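Local coordinates for protein SPOU RRNA methylase (Sulfolobus acidocaldarius, PDB 4CNG) that methylates the 2'-hydroxyl of cytidine 32 in tRNA, working as a SPOUT-fold homodimer that takes the methyl group from S-adenosyl-L-methionine, at residues L25-P30 against H164-V169; E62-S67 against V73-M78; A101-D106 against D146-I151. The protein carries 1 engineered substitution. All blocks are in the same frame, centred on the assembly; numbering follows the deposited sequence.

Interaction 1. Residues L25-P30 against H164-V169; sequences LVIVEP and HAVGIV. With SAH (S-adenosyl-L-homocysteine), chain C.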
loop_
_atom_site.group_PDB
_atom_site.type_symbol
_atom_site.label_atom_id
_atom_site.label_comp_id
_atom_site.label_asym_id
_atom_site.label_seq_id
_atom_site.Cartn_x
_atom_site.Cartn_y
_atom_site.Cartn_z
ATOM N N LEU A 25 10.494 -8.120 8.457
ATOM C CA LEU A 25 10.285 -7.735 7.095
ATOM C C LEU A 25 11.614 -7.854 6.349
ATOM O O LEU A 25 12.597 -7.290 6.806
ATOM C CB LEU A 25 9.769 -6.294 7.029
ATOM C CG LEU A 25 9.477 -5.743 5.669
ATOM C CD1 LEU A 25 8.386 -6.516 4.981
ATOM C CD2 LEU A 25 9.125 -4.279 5.795
ATOM N N VAL A 26 11.608 -8.584 5.247
ATOM C CA VAL A 26 12.788 -8.783 4.402
ATOM C C VAL A 26 12.487 -8.271 3.006
ATOM O O VAL A 26 11.580 -8.749 2.356
ATOM C CB VAL A 26 13.202 -10.291 4.341
ATOM C CG1 VAL A 26 14.386 -10.467 3.407
ATOM C CG2 VAL A 26 13.455 -10.845 5.721
ATOM N N ILE A 27 13.289 -7.301 2.563
ATOM C CA ILE A 27 13.150 -6.731 1.244
ATOM C C ILE A 27 14.387 -7.122 0.433
ATOM O O ILE A 27 15.495 -6.784 0.805
ATOM C CB ILE A 27 12.989 -5.198 1.285
ATOM C CG1 ILE A 27 11.956 -4.744 2.308
ATOM C CG2 ILE A 27 12.681 -4.648 -0.079
ATOM C CD1 ILE A 27 10.563 -5.263 2.037
ATOM N N VAL A 28 14.172 -7.809 -0.669
ATOM C CA VAL A 28 15.276 -8.373 -1.459
ATOM C C VAL A 28 15.653 -7.439 -2.606
ATOM O O VAL A 28 14.883 -7.197 -3.529
ATOM C CB VAL A 28 14.924 -9.751 -1.987
ATOM C CG1 VAL A 28 16.083 -10.360 -2.791
ATOM C CG2 VAL A 28 14.538 -10.675 -0.859
ATOM N N GLU A 29 16.880 -6.908 -2.536
ATOM C CA GLU A 29 17.479 -6.090 -3.587
ATOM C C GLU A 29 16.583 -4.966 -4.097
ATOM O O GLU A 29 16.395 -4.815 -5.303
ATOM C CB GLU A 29 18.014 -6.980 -4.712
ATOM C CG GLU A 29 19.156 -7.877 -4.232
ATOM C CD GLU A 29 19.857 -8.683 -5.323
ATOM O OE1 GLU A 29 19.264 -8.911 -6.387
ATOM O OE2 GLU A 29 21.007 -9.114 -5.091
ATOM N N PRO A 30 16.074 -4.146 -3.189
ATOM C CA PRO A 30 15.224 -3.037 -3.681
ATOM C C PRO A 30 16.007 -2.111 -4.556
ATOM O O PRO A 30 17.151 -1.740 -4.262
ATOM C CB PRO A 30 14.750 -2.365 -2.416
ATOM C CG PRO A 30 15.841 -2.694 -1.429
ATOM C CD PRO A 30 16.274 -4.113 -1.755
ATOM N N HIS A 164 3.587 -0.698 -1.847
ATOM C CA HIS A 164 2.140 -0.841 -1.628
ATOM C C HIS A 164 1.751 -2.244 -1.235
ATOM O O HIS A 164 0.898 -2.413 -0.369
ATOM C CB HIS A 164 1.373 -0.286 -2.833
ATOM C CG HIS A 164 1.638 1.174 -3.050
ATOM N ND1 HIS A 164 2.785 1.630 -3.672
ATOM C CD2 HIS A 164 0.996 2.273 -2.585
ATOM C CE1 HIS A 164 2.818 2.949 -3.595
ATOM N NE2 HIS A 164 1.729 3.373 -2.967
ATOM N N ALA A 165 2.428 -3.256 -1.827
ATOM C CA ALA A 165 2.274 -4.604 -1.365
ATOM C C ALA A 165 2.694 -4.751 0.107
ATOM O O ALA A 165 1.992 -5.374 0.922
ATOM C CB ALA A 165 3.054 -5.558 -2.241
ATOM N N VAL A 166 3.831 -4.155 0.445
ATOM C CA VAL A 166 4.313 -4.208 1.826
ATOM C C VAL A 166 3.246 -3.544 2.741
ATOM O O VAL A 166 2.898 -4.077 3.777
ATOM C CB VAL A 166 5.639 -3.502 1.955
ATOM C CG1 VAL A 166 6.002 -3.316 3.416
ATOM C CG2 VAL A 166 6.737 -4.301 1.249
ATOM N N GLY A 167 2.737 -2.365 2.362
ATOM C CA GLY A 167 1.774 -1.667 3.222
ATOM C C GLY A 167 0.515 -2.478 3.465
ATOM O O GLY A 167 0.006 -2.506 4.573
ATOM N N ILE A 168 0.010 -3.155 2.441
ATOM C CA ILE A 168 -1.187 -3.969 2.586
ATOM C C ILE A 168 -0.928 -5.115 3.550
ATOM O O ILE A 168 -1.754 -5.421 4.387
ATOM C CB ILE A 168 -1.697 -4.434 1.211
ATOM C CG1 ILE A 168 -2.334 -3.251 0.494
ATOM C CG2 ILE A 168 -2.615 -5.637 1.350
ATOM C CD1 ILE A 168 -2.494 -3.413 -0.982
ATOM N N VAL A 169 0.215 -5.824 3.393
ATOM C CA VAL A 169 0.509 -6.919 4.283
ATOM C C VAL A 169 0.667 -6.436 5.729
ATOM O O VAL A 169 0.177 -7.069 6.677
ATOM C CB VAL A 169 1.741 -7.717 3.791
ATOM C CG1 VAL A 169 2.153 -8.781 4.783
ATOM C CG2 VAL A 169 1.393 -8.361 2.452
HETATM N N SAH C . 7.621 -8.395 -12.763
HETATM C CA SAH C . 7.873 -8.764 -11.345
HETATM C CB SAH C . 6.998 -7.876 -10.476
HETATM C CG SAH C . 7.499 -7.753 -9.026
HETATM S SD SAH C . 6.457 -6.672 -8.056
HETATM C C SAH C . 7.581 -10.227 -11.181
HETATM O O SAH C . 7.061 -10.872 -12.094
HETATM O OXT SAH C . 7.980 -10.851 -10.219
HETATM C "C5'" SAH C . 7.566 -6.443 -6.665
HETATM C "C4'" SAH C . 7.225 -7.227 -5.404
HETATM O "O4'" SAH C . 5.968 -6.760 -4.888
HETATM C "C3'" SAH C . 7.024 -8.691 -5.577
HETATM O "O3'" SAH C . 8.297 -9.353 -5.637
HETATM C "C2'" SAH C . 6.200 -9.065 -4.377
HETATM O "O2'" SAH C . 7.022 -9.122 -3.218
HETATM C "C1'" SAH C . 5.270 -7.851 -4.268
HETATM N N9 SAH C . 3.969 -8.011 -4.984
HETATM C C8 SAH C . 3.464 -7.197 -5.955
HETATM N N7 SAH C . 2.169 -7.532 -6.204
HETATM C C5 SAH C . 1.861 -8.540 -5.352
HETATM C C6 SAH C . 0.687 -9.257 -5.051
HETATM N N6 SAH C . -0.469 -9.052 -5.715
HETATM N N1 SAH C . 0.733 -10.172 -4.114
HETATM C C2 SAH C . 1.874 -10.372 -3.435
HETATM N N3 SAH C . 3.024 -9.736 -3.607
HETATM C C4 SAH C . 3.000 -8.809 -4.540
#
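At the heart of the SPOUT methyltransferase fold, where a helix lies against a parallel sheet, Leu25 and Ile27 of strand 22-28 meet Val166 of the last helix of the modelled domain, 162-175. The two methyls of Val166 share the work. CG1 meets Leu25 CD2 at 4.0 Å, the two side chains crossing at a slant, while CG2 faces Ile27 CD1 end to end, also at 4.0 Å. The valine's first torsion (chi1 169°) sets CG1 anti to the backbone N and CG2 beside it, which splits the two branches between the two strand residues. Ile27 starts out past the helix rather than at it, and its two torsions (chi1 -48°, chi2 -61°) bring CD1 round to Val166. Backbones stay well apart, with 8.7 Å between Leu25 CA and Val166 CA, and no hydrogen bond crosses; the join is purely methyl against methyl. One residue earlier on the helix, Ala165 CB touches the cofactor product, 3.8 Å from C1' of SAH (chain C), placing this packing next to the ligand pocket. Ile39 of helix 33-45 touches Leu25, Ile27 and Val166 alike, and Phe130 of strand 125-130 lies against Leu25 and Val166. Beyond them, His164 stacks on His164 of the second subunit, and strand 22-28 runs between strands 50-54 and 125-130.

Interaction 2. Residues E62-S67 against V73-M78; sequences EAIKFS and VIEKMM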
loop_
_atom_site.group_PDB
_atom_site.type_symbol
_atom_site.label_atom_id
_atom_site.label_comp_id
_atom_site.label_asym_id
_atom_site.label_seq_id
_atom_site.Cartn_x
_atom_site.Cartn_y
_atom_site.Cartn_z
ATOM N N GLU A 62 19.143 8.848 -0.445
ATOM C CA GLU A 62 17.941 9.341 -1.116
ATOM C C GLU A 62 16.673 8.770 -0.485
ATOM O O GLU A 62 15.667 9.448 -0.371
ATOM C CB GLU A 62 18.010 8.988 -2.608
ATOM C CG GLU A 62 16.925 9.619 -3.462
ATOM C CD GLU A 62 16.981 11.140 -3.468
ATOM O OE1 GLU A 62 18.088 11.701 -3.291
ATOM O OE2 GLU A 62 15.927 11.777 -3.681
ATOM N N ALA A 63 16.727 7.515 -0.080
ATOM C CA ALA A 63 15.566 6.862 0.493
ATOM C C ALA A 63 15.096 7.531 1.780
ATOM O O ALA A 63 13.916 7.578 2.060
ATOM C CB ALA A 63 15.884 5.397 0.743
ATOM N N ILE A 64 16.037 8.037 2.556
ATOM C CA ILE A 64 15.697 8.699 3.809
ATOM C C ILE A 64 14.683 9.825 3.598
ATOM O O ILE A 64 13.805 10.040 4.438
ATOM C CB ILE A 64 16.942 9.230 4.542
ATOM C CG1 ILE A 64 17.762 8.051 5.069
ATOM C CG2 ILE A 64 16.551 10.182 5.661
ATOM C CD1 ILE A 64 19.020 8.425 5.821
ATOM N N LYS A 65 14.747 10.491 2.448
ATOM C CA LYS A 65 13.825 11.596 2.152
ATOM C C LYS A 65 12.371 11.143 2.048
ATOM O O LYS A 65 11.455 12.006 2.130
ATOM C CB LYS A 65 14.233 12.270 0.847
ATOM C CG LYS A 65 15.598 12.935 0.928
ATOM C CD LYS A 65 16.098 13.388 -0.436
ATOM C CE LYS A 65 17.294 14.328 -0.318
ATOM N NZ LYS A 65 17.421 15.176 -1.534
ATOM N N PHE A 66 12.143 9.878 1.692
ATOM C CA PHE A 66 10.790 9.381 1.492
ATOM C C PHE A 66 10.302 8.685 2.760
ATOM O O PHE A 66 9.203 8.095 2.783
ATOM C CB PHE A 66 10.719 8.439 0.279
ATOM C CG PHE A 66 11.021 9.108 -1.043
ATOM C CD1 PHE A 66 10.021 9.770 -1.749
ATOM C CD2 PHE A 66 12.305 9.096 -1.571
ATOM C CE1 PHE A 66 10.302 10.389 -2.952
ATOM C CE2 PHE A 66 12.594 9.730 -2.765
ATOM C CZ PHE A 66 11.598 10.406 -3.441
ATOM N N SER A 67 11.135 8.673 3.800
ATOM C CA SER A 67 10.833 7.872 4.981
ATOM C C SER A 67 10.042 8.649 6.040
ATOM O O SER A 67 9.591 8.053 7.004
ATOM C CB SER A 67 12.085 7.227 5.584
ATOM O OG SER A 67 12.939 8.195 6.144
ATOM N N VAL A 73 14.479 4.716 11.278
ATOM C CA VAL A 73 14.373 3.331 10.879
ATOM C C VAL A 73 15.535 2.941 9.972
ATOM O O VAL A 73 16.182 1.959 10.209
ATOM C CB VAL A 73 13.009 3.042 10.220
ATOM C CG1 VAL A 73 12.990 1.677 9.558
ATOM C CG2 VAL A 73 11.889 3.143 11.249
ATOM N N ILE A 74 15.800 3.736 8.947
ATOM C CA ILE A 74 16.890 3.459 8.006
ATOM C C ILE A 74 18.254 3.563 8.674
ATOM O O ILE A 74 19.110 2.680 8.537
ATOM C CB ILE A 74 16.783 4.392 6.785
ATOM C CG1 ILE A 74 15.582 3.975 5.942
ATOM C CG2 ILE A 74 18.080 4.384 5.976
ATOM C CD1 ILE A 74 15.249 4.942 4.847
ATOM N N GLU A 75 18.456 4.649 9.396
ATOM C CA GLU A 75 19.766 4.958 9.926
ATOM C C GLU A 75 20.249 3.946 10.964
ATOM O O GLU A 75 21.445 3.600 11.021
ATOM C CB GLU A 75 19.727 6.348 10.537
ATOM C CG GLU A 75 19.497 7.448 9.518
ATOM C CD GLU A 75 18.805 8.657 10.112
ATOM O OE1 GLU A 75 19.016 8.938 11.313
ATOM O OE2 GLU A 75 18.031 9.310 9.382
ATOM N N LYS A 76 19.326 3.477 11.795
ATOM C CA LYS A 76 19.692 2.632 12.923
ATOM C C LYS A 76 19.067 1.239 12.914
ATOM O O LYS A 76 19.756 0.252 13.172
ATOM C CB LYS A 76 19.362 3.337 14.242
ATOM C CG LYS A 76 19.944 4.736 14.359
ATOM C CD LYS A 76 21.450 4.693 14.565
ATOM C CE LYS A 76 22.106 5.989 14.118
ATOM N NZ LYS A 76 23.564 6.005 14.419
ATOM N N MET A 77 17.769 1.150 12.641
ATOM C CA MET A 77 17.081 -0.127 12.813
ATOM C C MET A 77 17.347 -1.130 11.677
ATOM O O MET A 77 17.534 -2.324 11.922
ATOM C CB MET A 77 15.591 0.119 12.941
ATOM C CG MET A 77 14.778 -1.142 13.084
ATOM S SD MET A 77 13.027 -0.883 12.896
ATOM C CE MET A 77 12.450 -2.548 13.049
ATOM N N MET A 78 17.328 -0.636 10.452
ATOM C CA MET A 78 17.462 -1.457 9.269
ATOM C C MET A 78 18.769 -2.209 9.279
ATOM O O MET A 78 19.813 -1.626 9.535
ATOM C CB MET A 78 17.393 -0.553 8.037
ATOM C CG MET A 78 17.360 -1.296 6.723
ATOM S SD MET A 78 17.278 -0.167 5.338
ATOM C CE MET A 78 18.962 0.449 5.348
#
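The carboxylate of Glu75 comes up against Ile64, its OE2 3.8 Å from Ile64 CD1 and a little farther from CG2, the two side chains crossing at about a right angle. The other flat group, the ring of Phe66, turns from the helix pair and meets Tyr34 of the second subunit edge-to-face. Between the segments the main weight falls on two isoleucines that cross at a slant, with Ile64 CG1 3.8 Å from Ile74 CG2. Ile74 CD1 packs against Ala63, the backbone of Ile64 and Ser67 CB, the last at 4.0 Å. Ser67 closes a type I turn that begins at Ile64: its OG donates to Ile64 O at 2.7 Å, tilted 20° from the carbonyl plane, and its N reaches the same oxygen at 3.1 Å. With chi1 at 68°, OG sits between the backbone N and the carbonyl carbon, folded back over the turn. Segment 73-78 ends in a wider pi-type turn, Met78 N to Val73 O. Together helices 60-64 and 71-77 form the crossover of a beta-alpha-beta unit, linking the adjacent parallel strands 50-54 and 79-81.

Interaction 3. Residues A101-D106 against D146-I151; sequences ADIKGD and DFLLFI. With SAH (S-adenosyl-L-homocysteine), chain C; SAH (S-adenosyl-L-homocysteine), chain D.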
loop_
_atom_site.group_PDB
_atom_site.type_symbol
_atom_site.label_atom_id
_atom_site.label_comp_id
_atom_site.label_asym_id
_atom_site.label_seq_id
_atom_site.Cartn_x
_atom_site.Cartn_y
_atom_site.Cartn_z
ATOM N N ALA A 101 -1.310 -14.675 -9.840
ATOM C CA ALA A 101 -2.715 -14.748 -9.422
ATOM C C ALA A 101 -3.329 -16.121 -9.586
ATOM O O ALA A 101 -4.336 -16.401 -8.980
ATOM C CB ALA A 101 -3.542 -13.712 -10.167
ATOM N N ASP A 102 -2.747 -16.957 -10.429
ATOM C CA ASP A 102 -3.267 -18.287 -10.662
ATOM C C ASP A 102 -2.154 -19.316 -10.770
ATOM O O ASP A 102 -1.879 -19.851 -11.796
ATOM C CB ASP A 102 -4.161 -18.284 -11.902
ATOM C CG ASP A 102 -5.581 -17.757 -11.618
ATOM O OD1 ASP A 102 -6.079 -17.889 -10.483
ATOM O OD2 ASP A 102 -6.235 -17.226 -12.541
ATOM N N ILE A 103 -1.567 -19.594 -9.634
ATOM C CA ILE A 103 -0.467 -20.526 -9.532
ATOM C C ILE A 103 -0.861 -21.938 -9.965
ATOM O O ILE A 103 -1.917 -22.417 -9.608
ATOM C CB ILE A 103 0.007 -20.602 -8.094
ATOM C CG1 ILE A 103 0.665 -19.328 -7.680
ATOM C CG2 ILE A 103 0.903 -21.810 -7.883
ATOM C CD1 ILE A 103 1.485 -19.537 -6.463
ATOM N N LYS A 104 -0.015 -22.603 -10.721
ATOM C CA LYS A 104 -0.243 -23.989 -11.127
ATOM C C LYS A 104 0.914 -24.864 -10.659
ATOM O O LYS A 104 2.015 -24.373 -10.406
ATOM C CB LYS A 104 -0.400 -24.109 -12.648
ATOM C CG LYS A 104 -1.060 -25.416 -13.069
ATOM C CD LYS A 104 -0.861 -25.739 -14.542
ATOM C CE LYS A 104 -1.196 -27.196 -14.825
ATOM N NZ LYS A 104 -1.195 -27.511 -16.282
ATOM N N GLY A 105 0.665 -26.168 -10.575
ATOM C CA GLY A 105 1.731 -27.138 -10.388
ATOM C C GLY A 105 2.155 -27.227 -8.939
ATOM O O GLY A 105 1.378 -26.929 -8.033
ATOM N N ASP A 106 3.420 -27.537 -8.711
ATOM C CA ASP A 106 3.884 -27.825 -7.365
ATOM C C ASP A 106 3.785 -26.634 -6.419
ATOM O O ASP A 106 3.490 -26.829 -5.239
ATOM C CB ASP A 106 5.313 -28.335 -7.409
ATOM C CG ASP A 106 5.454 -29.582 -8.259
ATOM O OD1 ASP A 106 4.541 -30.441 -8.225
ATOM O OD2 ASP A 106 6.493 -29.718 -8.936
ATOM N N ASP A 146 8.689 -21.116 3.078
ATOM C CA ASP A 146 7.657 -22.066 3.474
ATOM C C ASP A 146 6.322 -21.871 2.745
ATOM O O ASP A 146 5.647 -22.845 2.435
ATOM C CB ASP A 146 7.424 -21.979 4.971
ATOM C CG ASP A 146 8.667 -22.334 5.751
ATOM O OD1 ASP A 146 9.087 -23.495 5.619
ATOM O OD2 ASP A 146 9.195 -21.503 6.518
ATOM N N PHE A 147 5.951 -20.624 2.519
ATOM C CA PHE A 147 4.682 -20.285 1.899
ATOM C C PHE A 147 4.893 -19.167 0.875
ATOM O O PHE A 147 5.882 -18.448 0.956
ATOM C CB PHE A 147 3.666 -19.810 2.955
ATOM C CG PHE A 147 3.238 -20.882 3.938
ATOM C CD1 PHE A 147 2.417 -21.907 3.534
ATOM C CD2 PHE A 147 3.615 -20.828 5.253
ATOM C CE1 PHE A 147 1.981 -22.856 4.431
ATOM C CE2 PHE A 147 3.195 -21.796 6.159
ATOM C CZ PHE A 147 2.343 -22.770 5.748
ATOM N N LEU A 148 3.957 -19.052 -0.057
ATOM C CA LEU A 148 3.981 -18.021 -1.079
ATOM C C LEU A 148 2.614 -17.300 -1.032
ATOM O O LEU A 148 1.585 -17.863 -1.411
ATOM C CB LEU A 148 4.197 -18.624 -2.453
ATOM C CG LEU A 148 4.371 -17.624 -3.580
ATOM C CD1 LEU A 148 5.570 -16.734 -3.359
ATOM C CD2 LEU A 148 4.419 -18.322 -4.931
ATOM N N LEU A 149 2.639 -16.077 -0.559
ATOM C CA LEU A 149 1.444 -15.255 -0.352
ATOM C C LEU A 149 1.159 -14.407 -1.573
ATOM O O LEU A 149 2.016 -13.689 -2.052
ATOM C CB LEU A 149 1.677 -14.351 0.853
ATOM C CG LEU A 149 0.594 -13.303 1.168
ATOM C CD1 LEU A 149 -0.698 -13.922 1.564
ATOM C CD2 LEU A 149 1.119 -12.353 2.217
ATOM N N PHE A 150 -0.063 -14.535 -2.057
ATOM C CA PHE A 150 -0.669 -13.646 -3.071
ATOM C C PHE A 150 -1.638 -12.694 -2.404
ATOM O O PHE A 150 -2.509 -13.153 -1.668
ATOM C CB PHE A 150 -1.425 -14.490 -4.118
ATOM C CG PHE A 150 -2.149 -13.674 -5.172
ATOM C CD1 PHE A 150 -1.427 -12.865 -6.027
ATOM C CD2 PHE A 150 -3.548 -13.679 -5.306
ATOM C CE1 PHE A 150 -2.041 -12.045 -6.953
ATOM C CE2 PHE A 150 -4.176 -12.904 -6.312
ATOM C CZ PHE A 150 -3.406 -12.099 -7.124
ATOM N N ILE A 151 -1.493 -11.403 -2.675
ATOM C CA ILE A 151 -2.484 -10.412 -2.251
ATOM C C ILE A 151 -3.507 -10.278 -3.367
ATOM O O ILE A 151 -3.167 -9.902 -4.489
ATOM C CB ILE A 151 -1.794 -9.052 -2.073
ATOM C CG1 ILE A 151 -0.666 -9.117 -1.024
ATOM C CG2 ILE A 151 -2.851 -8.002 -1.720
ATOM C CD1 ILE A 151 0.338 -7.983 -1.103
HETATM N N SAH C . 7.621 -8.395 -12.763
HETATM C CA SAH C . 7.873 -8.764 -11.345
HETATM C CB SAH C . 6.998 -7.876 -10.476
HETATM C CG SAH C . 7.499 -7.753 -9.026
HETATM S SD SAH C . 6.457 -6.672 -8.056
HETATM C C SAH C . 7.581 -10.227 -11.181
HETATM O O SAH C . 7.061 -10.872 -12.094
HETATM O OXT SAH C . 7.980 -10.851 -10.219
HETATM C "C5'" SAH C . 7.566 -6.443 -6.665
HETATM C "C4'" SAH C . 7.225 -7.227 -5.404
HETATM O "O4'" SAH C . 5.968 -6.760 -4.888
HETATM C "C3'" SAH C . 7.024 -8.691 -5.577
HETATM O "O3'" SAH C . 8.297 -9.353 -5.637
HETATM C "C2'" SAH C . 6.200 -9.065 -4.377
HETATM O "O2'" SAH C . 7.022 -9.122 -3.218
HETATM C "C1'" SAH C . 5.270 -7.851 -4.268
HETATM N N9 SAH C . 3.969 -8.011 -4.984
HETATM C C8 SAH C . 3.464 -7.197 -5.955
HETATM N N7 SAH C . 2.169 -7.532 -6.204
HETATM C C5 SAH C . 1.861 -8.540 -5.352
HETATM C C6 SAH C . 0.687 -9.257 -5.051
HETATM N N6 SAH C . -0.469 -9.052 -5.715
HETATM N N1 SAH C . 0.733 -10.172 -4.114
HETATM C C2 SAH C . 1.874 -10.372 -3.435
HETATM N N3 SAH C . 3.024 -9.736 -3.607
HETATM C C4 SAH C . 3.000 -8.809 -4.540
HETATM N N SAH D . 9.877 -13.673 -10.262
HETATM C CA SAH D . 8.519 -14.289 -10.140
HETATM C CB SAH D . 8.666 -15.761 -9.753
HETATM C CG SAH D . 9.463 -16.628 -10.701
HETATM S SD SAH D . 9.365 -18.259 -10.071
HETATM C C SAH D . 7.742 -13.670 -9.039
HETATM O O SAH D . 8.406 -13.273 -8.072
HETATM O OXT SAH D . 6.512 -13.701 -9.054
HETATM C "C5'" SAH D . 7.650 -18.538 -10.211
HETATM C "C4'" SAH D . 7.408 -19.957 -10.711
HETATM O "O4'" SAH D . 6.030 -20.291 -10.601
HETATM C "C3'" SAH D . 7.770 -20.133 -12.181
HETATM O "O3'" SAH D . 9.078 -20.672 -12.323
HETATM C "C2'" SAH D . 6.716 -21.070 -12.747
HETATM O "O2'" SAH D . 7.260 -22.333 -13.166
HETATM C "C1'" SAH D . 5.744 -21.281 -11.590
HETATM N N9 SAH D . 4.352 -21.053 -11.987
HETATM C C8 SAH D . 3.314 -21.741 -11.489
HETATM N N7 SAH D . 2.151 -21.178 -11.887
HETATM C C5 SAH D . 2.456 -20.076 -12.596
HETATM C C6 SAH D . 1.684 -19.042 -13.303
HETATM N N6 SAH D . 0.328 -19.091 -13.298
HETATM N N1 SAH D . 2.379 -18.056 -13.930
HETATM C C2 SAH D . 3.731 -18.009 -13.910
HETATM N N3 SAH D . 4.504 -18.919 -13.279
HETATM C C4 SAH D . 3.921 -19.940 -12.592
#
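Two adenine-binding sites flank this contact, in which Ala101 lies over the ring of Phe150 and Ile103 meets Leu148. Ala101 CA sits above one face of the ring, 3.8 Å from its centroid and 19° off the normal, a CH-pi contact displaced toward the rim, and Ala101 CB presses on Phe150 CZ at 3.4 Å. Just past strand 147-149, Phe150 holds CG anti to the backbone N (chi1 177°) and puts its CE1 3.6 Å from N6 of SAH (chain C), which approaches obliquely. Farther along, Ile103 CD1 packs closely on Leu148 CD2. With an alanine at Phe150, Ala101 would probably lose its aromatic floor and a gap would open beside the adenine amino group. Both adenines are read by backbone. Ile151 N donates to N1 of SAH (chain C) at 2.9 Å and nearly straight (169°), while N6 donates a hydrogen bond to Ile151 O at 3.1 Å. In the second pocket, Lys104 N donates to N7 of SAH (chain D) at 2.8 Å, and N6 bonds to Asp102 O at 2.8 Å. The first pair engages the base's Watson-Crick edge and the second its Hoogsteen edge. Such pairing of one donor with one acceptor suits an adenine with unprotonated N1 or N7, and would probably disfavour protonation there.

In the fold
Interaction 1 is the core contact, near the centre of the chain and fully apolar; interactions 2 and 3 have centres about 16 and 15 Å from the chain's centre, on opposite sides of it, interaction 3 only partly buried. Interactions 1 and 3 reach the same sheet and touch: Ile151 packs against helix 162-175, and both contacts border SAH (chain C), one through an alanine methyl, the other through backbone hydrogen bonds. Interaction 2 stays away from the ligands and joins two short helices at the periphery in a mostly buried contact built on isoleucines, with Glu75 at its exposed margin. Along the chain, interactions 2 and 3 are nested within the loop closed by interaction 1.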